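Local coordinates for protein peptidoglycan-N-acetylglucosamine deacetylase BC_1974 (Bacillus cereus, PDB 5N1P) that catalyses the zinc-dependent removal of acetyl groups from N-acetylglucosamine residues in bacterial peptidoglycan, releasing acetate, at residues 46-50 with 85-89; 63-69 with 98-102; 111-115 with 201-206; 130-134 with 166-170. One frame throughout, in Å; residues are numbered along the deposited sequence. Where two conformers were deposited one is given.

Interaction 1. Residues 46-50 with 85-89; sequences VKREN and IANII
Val46, Lys47 and Asn50 on one helix meet Ile85, Ile88 and Ile89 on another, a helix-helix packing on the outside of the parallel sheet in the NodB homology domain. The segment axes come within 9.8 Å of each other and cross steeply, at -70°.

The apolar part has two centres. Ile88 sends its CD1 across Val46 at about a right angle, where it sits 4.0 Å from Val46 CB and almost equally close to both methyls, so the tip straddles the valine branch. Ile89 packs obliquely against the Asn50 side chain: its CG2 approaches Asn50 CB while its CD1 reaches Asn50 CG at 3.8 Å. Asn50 carries its amide anti to the backbone N (chi1 176°), which lays the carbon skeleton of the group against the isoleucine. Ile85 adds a looser touch through CG2 to Val46 CG1, 4.4 Å away, and also packs on Val56 and Met58 of strand 55-58, while Val46 reaches Leu34 of strand 31-34; both helices thus rest on neighbouring strands.

The polar part is a water bridge beside the exposed Lys47. A bend at chi3 (-65°) brings Lys47 CE past Ile88 CG2, and Lys47 NZ beyond it donates to a water at 2.6 Å, which in turn donates to Ile88 O at 2.5 Å.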
# COMPACT_ATOMS: atom_id res chain seq x y z
N VAL A 46 -4.75 1.49 13.02
CA VAL A 46 -5.03 2.53 12.05
C VAL A 46 -4.59 3.88 12.60
O VAL A 46 -3.94 4.67 11.92
CB VAL A 46 -6.53 2.58 11.67
CG1 VAL A 46 -6.78 3.71 10.68
CG2 VAL A 46 -7.01 1.24 11.13
N LYS A 47 -4.94 4.13 13.86
CA LYS A 47 -4.57 5.38 14.51
C LYS A 47 -3.06 5.54 14.57
O LYS A 47 -2.51 6.60 14.25
CB LYS A 47 -5.15 5.44 15.92
CG LYS A 47 -4.95 6.78 16.59
CD LYS A 47 -5.70 6.85 17.92
CE LYS A 47 -7.20 6.76 17.69
NZ LYS A 47 -7.94 7.81 18.46
N ARG A 48 -2.39 4.46 14.94
CA ARG A 48 -0.95 4.51 15.07
C ARG A 48 -0.24 4.73 13.72
O ARG A 48 0.72 5.50 13.63
CB ARG A 48 -0.48 3.23 15.76
CG ARG A 48 0.85 3.40 16.38
CD ARG A 48 1.40 2.11 16.93
NE ARG A 48 2.83 2.22 16.75
CZ ARG A 48 3.69 1.22 16.84
NH1 ARG A 48 3.28 0.00 17.16
NH2 ARG A 48 4.97 1.47 16.60
N GLU A 49 -0.72 4.06 12.67
CA GLU A 49 -0.16 4.27 11.33
C GLU A 49 -0.17 5.74 10.96
O GLU A 49 0.85 6.31 10.57
CB GLU A 49 -0.93 3.45 10.29
CG GLU A 49 -0.58 1.96 10.35
CD GLU A 49 -1.47 1.09 9.47
OE1 GLU A 49 -2.29 1.62 8.69
OE2 GLU A 49 -1.32 -0.15 9.57
N ASN A 50 -1.34 6.36 11.11
CA ASN A 50 -1.52 7.75 10.75
C ASN A 50 -0.74 8.70 11.67
O ASN A 50 -0.15 9.68 11.20
CB ASN A 50 -3.01 8.10 10.76
CG ASN A 50 -3.26 9.55 10.49
OD1 ASN A 50 -3.64 10.31 11.39
ND2 ASN A 50 -3.02 9.97 9.25
N ILE A 85 -12.18 4.67 7.99
CA ILE A 85 -10.91 5.26 8.38
C ILE A 85 -11.13 6.66 8.99
O ILE A 85 -10.54 6.98 10.03
CB ILE A 85 -9.97 5.31 7.17
CG1 ILE A 85 -9.58 3.88 6.79
CG2 ILE A 85 -8.70 6.11 7.50
CD1 ILE A 85 -8.92 3.77 5.42
N ALA A 86 -11.98 7.46 8.35
CA ALA A 86 -12.23 8.83 8.81
C ALA A 86 -12.82 8.85 10.21
O ALA A 86 -12.58 9.79 10.98
CB ALA A 86 -13.15 9.55 7.84
N ASN A 87 -13.59 7.83 10.56
CA ASN A 87 -14.19 7.73 11.89
C ASN A 87 -13.13 7.65 12.98
O ASN A 87 -13.36 8.05 14.12
CB ASN A 87 -15.09 6.49 11.98
CG ASN A 87 -16.38 6.65 11.21
OD1 ASN A 87 -16.87 7.76 11.03
ND2 ASN A 87 -16.94 5.53 10.77
N ILE A 88 -11.98 7.11 12.62
CA ILE A 88 -10.89 6.91 13.56
C ILE A 88 -9.94 8.10 13.56
O ILE A 88 -9.63 8.65 14.62
CB ILE A 88 -10.09 5.64 13.23
CG1 ILE A 88 -11.01 4.42 13.23
CG2 ILE A 88 -8.92 5.46 14.21
CD1 ILE A 88 -10.35 3.17 12.66
N ILE A 89 -9.48 8.51 12.38
CA ILE A 89 -8.44 9.54 12.33
C ILE A 89 -8.90 10.95 11.95
O ILE A 89 -8.09 11.89 11.95
CB ILE A 89 -7.29 9.11 11.38
CG1 ILE A 89 -7.77 9.01 9.93
CG2 ILE A 89 -6.70 7.79 11.84
CD1 ILE A 89 -6.63 8.73 8.93
O HOH W 1 -10.05 8.56 17.07

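Interaction 2. Residues 63-69 with 98-102; sequences HNFAKLY and PPYGS. With ZN (zinc ion), chain F; 8GK (~{N}-oxidanylnaphthalene-1-carboxamide), chain E.
The backbones come closest at His63 and Pro99, whose CA atoms are 5.8 Å apart, where the loop leading into helix 65-70 meets a type II beta turn from Pro98 to Gly101.

His63 is held from several directions. Pro99 CB stands over the centre of one imidazole face, 3.6 Å from the centroid and 5° off the normal, a CH-pi contact. On its ND1 side the imidazole turns its edge toward the face of Tyr100, with planes at 75°. The other ring nitrogen, His63 NE2, binds zinc at 2.1 Å. Phe65 also presents an edge to the Tyr100 face, its CD2 lying 3.8 Å from Tyr100 CD2, which completes a cluster of three aromatic rings. A water accepts from Phe65 N and is hydrogen-bonded to Tyr100 OH.

Deeper in, Leu68 CD1 packs on Pro99 CG. Tyr69 OH donates to Pro99 O at 2.7 Å, in the carbonyl plane on a lone pair, and so fixes the turn from the helix side.

Asp10 and His59 complete the protein ligands of the zinc, an Asp-His-His site of the CE4 deacetylases. The hydroxamate inhibitor chelates the metal through O14 and, at a longer distance, O12. Tyr100 N also donates to the inhibitor's O12, 3.0 Å away and nearly straight at 168°. The carbonyl oxygen is met by both metal and backbone N-H, which would probably polarise it, consistent with a site that would stabilise the oxyanion formed during amide hydrolysis.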
# COMPACT_ATOMS: atom_id res chain seq x y z
N HIS A 63 -12.44 -6.99 -1.16
CA HIS A 63 -11.30 -7.50 -1.93
C HIS A 63 -11.76 -8.56 -2.94
O HIS A 63 -11.04 -9.52 -3.22
CB HIS A 63 -10.23 -8.08 -0.98
CG HIS A 63 -8.84 -8.07 -1.53
ND1 HIS A 63 -8.41 -8.95 -2.51
CD2 HIS A 63 -7.76 -7.31 -1.22
CE1 HIS A 63 -7.14 -8.72 -2.78
NE2 HIS A 63 -6.72 -7.73 -2.01
N ASN A 64 -12.96 -8.36 -3.46
CA ASN A 64 -13.58 -9.32 -4.37
C ASN A 64 -13.55 -8.79 -5.81
O ASN A 64 -14.21 -7.82 -6.12
CB ASN A 64 -15.02 -9.60 -3.93
CG ASN A 64 -15.71 -10.66 -4.78
OD1 ASN A 64 -15.90 -10.48 -5.98
ND2 ASN A 64 -16.11 -11.75 -4.14
N PHE A 65 -12.77 -9.45 -6.66
CA PHE A 65 -12.59 -9.03 -8.05
C PHE A 65 -13.91 -8.84 -8.81
O PHE A 65 -14.12 -7.83 -9.48
CB PHE A 65 -11.73 -10.06 -8.78
CG PHE A 65 -11.32 -9.64 -10.16
CD1 PHE A 65 -12.11 -9.95 -11.25
CD2 PHE A 65 -10.13 -8.96 -10.37
CE1 PHE A 65 -11.73 -9.57 -12.53
CE2 PHE A 65 -9.74 -8.58 -11.65
CZ PHE A 65 -10.55 -8.89 -12.72
N ALA A 66 -14.80 -9.81 -8.71
CA ALA A 66 -16.08 -9.75 -9.42
C ALA A 66 -16.95 -8.57 -8.96
O ALA A 66 -17.56 -7.88 -9.77
CB ALA A 66 -16.83 -11.07 -9.27
N LYS A 67 -17.01 -8.37 -7.65
CA LYS A 67 -17.79 -7.26 -7.10
C LYS A 67 -17.22 -5.91 -7.49
O LYS A 67 -17.96 -5.00 -7.89
CB LYS A 67 -17.88 -7.36 -5.56
CG LYS A 67 -18.74 -8.52 -5.07
CD LYS A 67 -18.77 -8.57 -3.55
CE LYS A 67 -19.67 -9.72 -3.06
NZ LYS A 67 -19.68 -9.80 -1.57
N LEU A 68 -15.91 -5.76 -7.36
CA LEU A 68 -15.28 -4.47 -7.59
C LEU A 68 -15.32 -4.01 -9.04
O LEU A 68 -15.60 -2.85 -9.32
CB LEU A 68 -13.83 -4.51 -7.13
CG LEU A 68 -13.60 -4.71 -5.64
CD1 LEU A 68 -12.16 -5.13 -5.35
CD2 LEU A 68 -13.91 -3.43 -4.88
N TYR A 69 -15.01 -4.93 -9.96
CA TYR A 69 -14.76 -4.52 -11.34
C TYR A 69 -15.92 -4.88 -12.26
O TYR A 69 -16.51 -4.00 -12.88
CB TYR A 69 -13.44 -5.12 -11.82
CG TYR A 69 -12.33 -4.73 -10.87
CD1 TYR A 69 -12.03 -3.39 -10.64
CD2 TYR A 69 -11.60 -5.69 -10.18
CE1 TYR A 69 -11.02 -3.00 -9.75
CE2 TYR A 69 -10.59 -5.32 -9.30
CZ TYR A 69 -10.32 -3.97 -9.09
OH TYR A 69 -9.33 -3.59 -8.21
N PRO A 98 -5.98 -0.60 -5.91
CA PRO A 98 -6.95 -1.61 -6.36
C PRO A 98 -6.53 -3.02 -5.99
O PRO A 98 -5.40 -3.43 -6.27
CB PRO A 98 -6.96 -1.47 -7.90
CG PRO A 98 -6.27 -0.18 -8.19
CD PRO A 98 -5.33 0.10 -7.04
N PRO A 99 -7.43 -3.78 -5.37
CA PRO A 99 -7.15 -5.21 -5.26
C PRO A 99 -6.87 -5.80 -6.65
O PRO A 99 -7.61 -5.52 -7.59
CB PRO A 99 -8.42 -5.77 -4.65
CG PRO A 99 -8.95 -4.64 -3.81
CD PRO A 99 -8.63 -3.39 -4.60
N TYR A 100 -5.82 -6.60 -6.76
CA TYR A 100 -5.39 -7.25 -8.01
C TYR A 100 -4.84 -6.25 -9.03
O TYR A 100 -4.57 -6.61 -10.18
CB TYR A 100 -6.53 -8.09 -8.62
CG TYR A 100 -7.14 -9.00 -7.59
CD1 TYR A 100 -6.46 -10.12 -7.12
CD2 TYR A 100 -8.37 -8.70 -7.03
CE1 TYR A 100 -7.01 -10.94 -6.15
CE2 TYR A 100 -8.92 -9.51 -6.06
CZ TYR A 100 -8.24 -10.62 -5.62
OH TYR A 100 -8.80 -11.40 -4.63
N GLY A 101 -4.65 -5.00 -8.61
CA GLY A 101 -4.14 -3.97 -9.51
C GLY A 101 -5.23 -3.43 -10.42
O GLY A 101 -6.29 -4.03 -10.55
N SER A 102 -4.98 -2.29 -11.07
CA SER A 102 -6.03 -1.64 -11.87
C SER A 102 -6.28 -2.26 -13.23
O SER A 102 -7.30 -1.96 -13.85
CB SER A 102 -5.69 -0.16 -12.07
OG SER A 102 -4.52 -0.00 -12.85
ZN ZN F . -4.75 -6.98 -1.64
C1 8GK E . -3.27 -7.02 -4.28
C2 8GK E . -2.88 -7.82 -5.48
C3 8GK E . -3.21 -9.17 -5.50
C4 8GK E . -2.88 -9.94 -6.61
C5 8GK E . -2.24 -9.36 -7.70
C6 8GK E . -1.91 -8.00 -7.68
C7 8GK E . -2.24 -7.24 -6.56
C8 8GK E . -3.21 -11.29 -6.62
C9 8GK E . -3.85 -11.87 -5.53
C10 8GK E . -4.18 -11.10 -4.42
C11 8GK E . -3.86 -9.75 -4.41
O12 8GK E . -4.46 -6.85 -4.10
N13 8GK E . -2.36 -6.55 -3.42
O14 8GK E . -2.74 -6.47 -2.08
O HOH W 2 -11.50 -11.89 -5.72
O HOH W 3 -3.75 -9.04 -1.55

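Interaction 3. Residues 111-115 with 201-206; sequences RNKVV and WHDNRM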
# COMPACT_ATOMS: atom_id res chain seq x y z
N ARG A 111 -12.83 4.28 -14.19
CA ARG A 111 -11.81 5.31 -13.97
C ARG A 111 -12.48 6.69 -13.90
O ARG A 111 -12.09 7.53 -13.10
CB ARG A 111 -10.73 5.26 -15.04
CG ARG A 111 -9.97 3.96 -15.02
CD ARG A 111 -8.61 4.05 -15.72
NE ARG A 111 -8.66 4.49 -17.11
CZ ARG A 111 -8.93 3.70 -18.15
NH1 ARG A 111 -9.25 2.43 -17.95
NH2 ARG A 111 -8.91 4.20 -19.38
N ASN A 112 -13.50 6.91 -14.73
CA ASN A 112 -14.27 8.15 -14.63
C ASN A 112 -14.96 8.29 -13.28
O ASN A 112 -14.95 9.37 -12.68
CB ASN A 112 -15.30 8.24 -15.75
CG ASN A 112 -14.68 8.55 -17.08
OD1 ASN A 112 -13.58 9.10 -17.14
ND2 ASN A 112 -15.38 8.23 -18.16
N LYS A 113 -15.53 7.20 -12.79
CA LYS A 113 -16.20 7.22 -11.49
C LYS A 113 -15.21 7.53 -10.37
O LYS A 113 -15.53 8.24 -9.42
CB LYS A 113 -16.90 5.89 -11.22
CG LYS A 113 -18.12 5.64 -12.10
CD LYS A 113 -18.97 4.51 -11.54
CE LYS A 113 -20.24 4.32 -12.37
NZ LYS A 113 -21.01 5.58 -12.48
N VAL A 114 -14.00 6.99 -10.49
CA VAL A 114 -12.94 7.26 -9.52
C VAL A 114 -12.64 8.75 -9.47
O VAL A 114 -12.63 9.36 -8.39
CB VAL A 114 -11.65 6.47 -9.87
CG1 VAL A 114 -10.43 7.02 -9.14
CG2 VAL A 114 -11.84 5.00 -9.57
N VAL A 115 -12.41 9.34 -10.65
CA VAL A 115 -12.07 10.75 -10.74
C VAL A 115 -13.21 11.60 -10.21
O VAL A 115 -13.00 12.53 -9.43
CB VAL A 115 -11.72 11.14 -12.20
CG1 VAL A 115 -11.49 12.64 -12.33
CG2 VAL A 115 -10.50 10.36 -12.69
N TRP A 201 -2.67 1.94 -16.13
CA TRP A 201 -3.32 2.52 -17.31
C TRP A 201 -2.60 3.75 -17.83
O TRP A 201 -2.94 4.25 -18.90
CB TRP A 201 -4.78 2.90 -16.99
CG TRP A 201 -5.66 1.72 -16.81
CD1 TRP A 201 -5.97 1.10 -15.64
CD2 TRP A 201 -6.33 0.99 -17.84
NE1 TRP A 201 -6.80 0.02 -15.88
CE2 TRP A 201 -7.04 -0.06 -17.23
CE3 TRP A 201 -6.40 1.12 -19.24
CZ2 TRP A 201 -7.81 -0.97 -17.94
CZ3 TRP A 201 -7.17 0.22 -19.95
CH2 TRP A 201 -7.87 -0.81 -19.30
N HIS A 202 -1.63 4.24 -17.07
CA HIS A 202 -0.98 5.52 -17.37
C HIS A 202 -2.05 6.59 -17.57
O HIS A 202 -1.96 7.44 -18.45
CB HIS A 202 -0.07 5.39 -18.60
CG HIS A 202 1.03 4.39 -18.43
ND1 HIS A 202 1.87 4.02 -19.47
CD2 HIS A 202 1.43 3.67 -17.36
CE1 HIS A 202 2.74 3.12 -19.03
NE2 HIS A 202 2.49 2.89 -17.75
N ASP A 203 -3.09 6.50 -16.74
CA ASP A 203 -4.18 7.46 -16.73
C ASP A 203 -3.79 8.61 -15.81
O ASP A 203 -3.74 8.44 -14.59
CB ASP A 203 -5.48 6.79 -16.26
CG ASP A 203 -6.70 7.71 -16.34
OD1 ASP A 203 -6.53 8.94 -16.42
OD2 ASP A 203 -7.83 7.18 -16.30
N ASN A 204 -3.49 9.77 -16.38
CA ASN A 204 -2.91 10.84 -15.58
C ASN A 204 -3.93 11.62 -14.78
O ASN A 204 -3.58 12.58 -14.09
CB ASN A 204 -2.11 11.78 -16.48
CG ASN A 204 -0.83 11.14 -16.97
OD1 ASN A 204 -0.20 10.38 -16.24
ND2 ASN A 204 -0.45 11.43 -18.21
N ARG A 205 -5.19 11.19 -14.85
CA ARG A 205 -6.25 11.83 -14.08
C ARG A 205 -6.42 11.23 -12.68
O ARG A 205 -7.07 11.83 -11.83
CB ARG A 205 -7.58 11.73 -14.82
CG ARG A 205 -7.59 12.40 -16.18
CD ARG A 205 -8.86 12.00 -16.89
NE ARG A 205 -9.07 10.57 -16.75
CZ ARG A 205 -10.26 9.97 -16.78
NH1 ARG A 205 -11.36 10.70 -16.95
NH2 ARG A 205 -10.34 8.66 -16.64
N MET A 206 -5.87 10.05 -12.45
CA MET A 206 -6.02 9.44 -11.13
C MET A 206 -4.67 9.16 -10.49
O MET A 206 -4.61 8.50 -9.46
CB MET A 206 -6.87 8.17 -11.21
CG MET A 206 -6.36 7.08 -12.12
SD MET A 206 -7.57 5.74 -12.35
CE MET A 206 -6.45 4.45 -12.88
O HOH W 4 -8.86 6.98 -18.92
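Arg111 reaches from helix 108-116 across the C-terminal tail, meeting a different partner at almost every step. Its CB lies beside the Arg205 guanidinium, 3.8 Å from Arg205 NH2, and its CG passes Met206 SD. CD touches Met206 CE, 3.6 Å away, and also lies over the five-membered ring of Trp201 in a CH-pi contact. Both CB and CD pass close to Asp203 OD2 as well, CD at 3.3 Å. A bend at chi3 (-57°) then lays the guanidinium on the indole. The two planes are only 23° apart, and Arg111 NH1 stands 3.3 Å from Trp201 CD2, so the contact is both a stack and a cation-pi interaction. NE donates within its own plane to Asp203 OD2 at 2.9 Å, meeting the anti side of the carboxylate, while NH2 reaches the same oxygen through a water. NH1 also donates to Leu106 O.

Asp203 is shared. Arg205 grips it side-on, with NE to OD1 and NH2 to OD2, both on syn lone pairs and nearly straight. Arg205 NH1 donates to Asn112 OD1 at 2.7 Å, close to the C=O axis, with a weak second bond from NH2, and Val115 CG2 lies over the guanidinium face. The carboxylate between them probably offsets the nearness of the two arginines.

Asp203 OD1 also accepts from Arg205 N, which makes an Asx turn inside the type I beta turn from Asp203 to Met206. The whole is a salt-bridge network, with a shared carboxylate and a stacked arginine, fastening the chain terminus to a helix of the deacetylase domain.

Interaction 4. Residues 130-134 with 166-170; sequences DWRYN and HPQSV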
# COMPACT_ATOMS: atom_id res chain seq x y z
N ASP A 130 6.17 -11.22 -2.46
CA ASP A 130 6.24 -11.79 -1.12
C ASP A 130 5.31 -12.99 -0.94
O ASP A 130 5.60 -13.90 -0.17
CB ASP A 130 5.99 -10.70 -0.06
CG ASP A 130 4.67 -9.96 -0.24
OD1 ASP A 130 4.01 -10.09 -1.29
OD2 ASP A 130 4.32 -9.22 0.70
N TRP A 131 4.22 -13.03 -1.71
CA TRP A 131 3.28 -14.15 -1.65
C TRP A 131 3.89 -15.48 -2.11
O TRP A 131 3.40 -16.55 -1.76
CB TRP A 131 2.04 -13.86 -2.51
CG TRP A 131 2.34 -13.73 -3.97
CD1 TRP A 131 2.66 -12.59 -4.64
CD2 TRP A 131 2.29 -14.77 -4.97
NE1 TRP A 131 2.86 -12.85 -5.97
CE2 TRP A 131 2.62 -14.18 -6.20
CE3 TRP A 131 2.03 -16.15 -4.93
CZ2 TRP A 131 2.69 -14.92 -7.39
CZ3 TRP A 131 2.07 -16.88 -6.11
CH2 TRP A 131 2.40 -16.26 -7.33
N ARG A 132 4.95 -15.41 -2.91
CA ARG A 132 5.60 -16.63 -3.41
C ARG A 132 6.18 -17.47 -2.28
O ARG A 132 6.34 -18.68 -2.41
CB ARG A 132 6.71 -16.30 -4.40
CG ARG A 132 6.25 -15.94 -5.79
CD ARG A 132 7.39 -16.13 -6.75
NE ARG A 132 7.09 -15.65 -8.10
CZ ARG A 132 7.98 -15.58 -9.07
NH1 ARG A 132 9.23 -15.96 -8.85
NH2 ARG A 132 7.63 -15.13 -10.27
N TYR A 133 6.50 -16.82 -1.18
CA TYR A 133 7.20 -17.50 -0.11
C TYR A 133 6.30 -17.66 1.11
O TYR A 133 6.78 -17.88 2.21
CB TYR A 133 8.49 -16.75 0.22
CG TYR A 133 9.17 -16.25 -1.05
CD1 TYR A 133 9.04 -14.93 -1.45
CD2 TYR A 133 9.88 -17.13 -1.87
CE1 TYR A 133 9.63 -14.48 -2.62
CE2 TYR A 133 10.47 -16.68 -3.04
CZ TYR A 133 10.33 -15.36 -3.41
OH TYR A 133 10.91 -14.89 -4.57
N ASN A 134 4.98 -17.59 0.90
CA ASN A 134 4.03 -17.86 1.98
C ASN A 134 4.26 -19.24 2.60
O ASN A 134 4.44 -20.23 1.88
CB ASN A 134 2.59 -17.76 1.48
CG ASN A 134 2.13 -16.32 1.30
OD1 ASN A 134 2.70 -15.39 1.87
ND2 ASN A 134 1.08 -16.13 0.50
N HIS A 166 1.65 -10.66 6.23
CA HIS A 166 2.51 -11.84 6.14
C HIS A 166 3.84 -11.60 6.85
O HIS A 166 4.49 -10.57 6.63
CB HIS A 166 2.76 -12.21 4.68
CG HIS A 166 1.52 -12.61 3.94
ND1 HIS A 166 1.31 -12.29 2.62
CD2 HIS A 166 0.43 -13.29 4.35
CE1 HIS A 166 0.13 -12.76 2.24
NE2 HIS A 166 -0.42 -13.38 3.27
N PRO A 167 4.25 -12.56 7.69
CA PRO A 167 5.44 -12.45 8.54
C PRO A 167 6.71 -12.20 7.73
O PRO A 167 7.57 -11.40 8.12
CB PRO A 167 5.53 -13.81 9.23
CG PRO A 167 4.26 -14.51 8.96
CD PRO A 167 3.64 -13.90 7.74
N GLN A 168 6.83 -12.89 6.60
CA GLN A 168 8.07 -12.83 5.84
C GLN A 168 8.25 -11.45 5.20
O GLN A 168 9.38 -11.01 4.99
CB GLN A 168 8.11 -13.94 4.78
CG GLN A 168 7.17 -13.79 3.60
CD GLN A 168 5.79 -14.35 3.84
OE1 GLN A 168 5.39 -14.62 4.97
NE2 GLN A 168 5.04 -14.54 2.75
N SER A 169 7.15 -10.77 4.89
CA SER A 169 7.20 -9.42 4.34
C SER A 169 7.73 -8.44 5.37
O SER A 169 8.63 -7.65 5.10
CB SER A 169 5.81 -8.97 3.88
OG SER A 169 5.22 -9.96 3.06
N VAL A 170 7.16 -8.49 6.56
CA VAL A 170 7.61 -7.61 7.63
C VAL A 170 9.09 -7.86 7.97
O VAL A 170 9.87 -6.92 8.19
CB VAL A 170 6.69 -7.78 8.86
CG1 VAL A 170 7.23 -6.99 10.06
CG2 VAL A 170 5.28 -7.34 8.49
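Gln168 and Ser169, in the first turn of helix 167-182, make the three direct hydrogen bonds to the loop after strand 126-127. Gln168 NE2 spends both its hydrogens here: one goes to Asn134 OD1 at 2.6 Å and the other to Asp130 O at 3.0 Å. Both acceptors lie within 2° of the glutamine amide plane, so the group's rotation is fixed. Ser169 OG donates to Asp130 OD2 at 2.6 Å, on the anti side of the carboxylate. The Asn134 oxygen also sits over the centre of the His166 ring, 3.5 Å above its plane, with amide and ring planes 67° apart.

The next shell explains the aim of these groups. The Gln168 chain turns sharply at chi2 (-87°), which swings its amide back toward the loop. Asp130 O takes a second donor, Tyr133 N, from the opposite face of its plane, a bond that closes the short 3-10 turn. Tyr133 itself packs on helix 138-152, where its hydroxyl bonds Asn148. His166 occupies the N-cap position of helix 167-182.

Asp130 OD1, the other carboxylate oxygen, is hydrogen-bonded to ND1 of His163, the inferred proton donor of the active site. Ser169 thus belongs to a second shell: it probably helps to orient Asp130, which in turn bonds the histidine ring. Such an aspartate-histidine pair would probably hold the ring in its orientation, in keeping with the inferred role of His163.

In the fold
From the N terminus, helix 43-51 carries the first of the contacting segments, and interaction 1 brings helix 74-89 back against it. Before that loop closes, the chain has passed through 63-69, so interaction 2 crosses interaction 1: its second half, 98-102, lies beyond helix 74-89. Interaction 3 opens at helix 108-116 and closes only at the C terminus, the longest loop of the four, and interaction 4 nests within it, tying the loop after strand 126-127 to helix 167-182. Interactions 2 and 3 touch where Ser102 O meets Trp201 NE1, joining the zinc-site turn to the tail. Interactions 3 and 4 lie on opposite sides of the chain's centre, about 30 Å apart between centres.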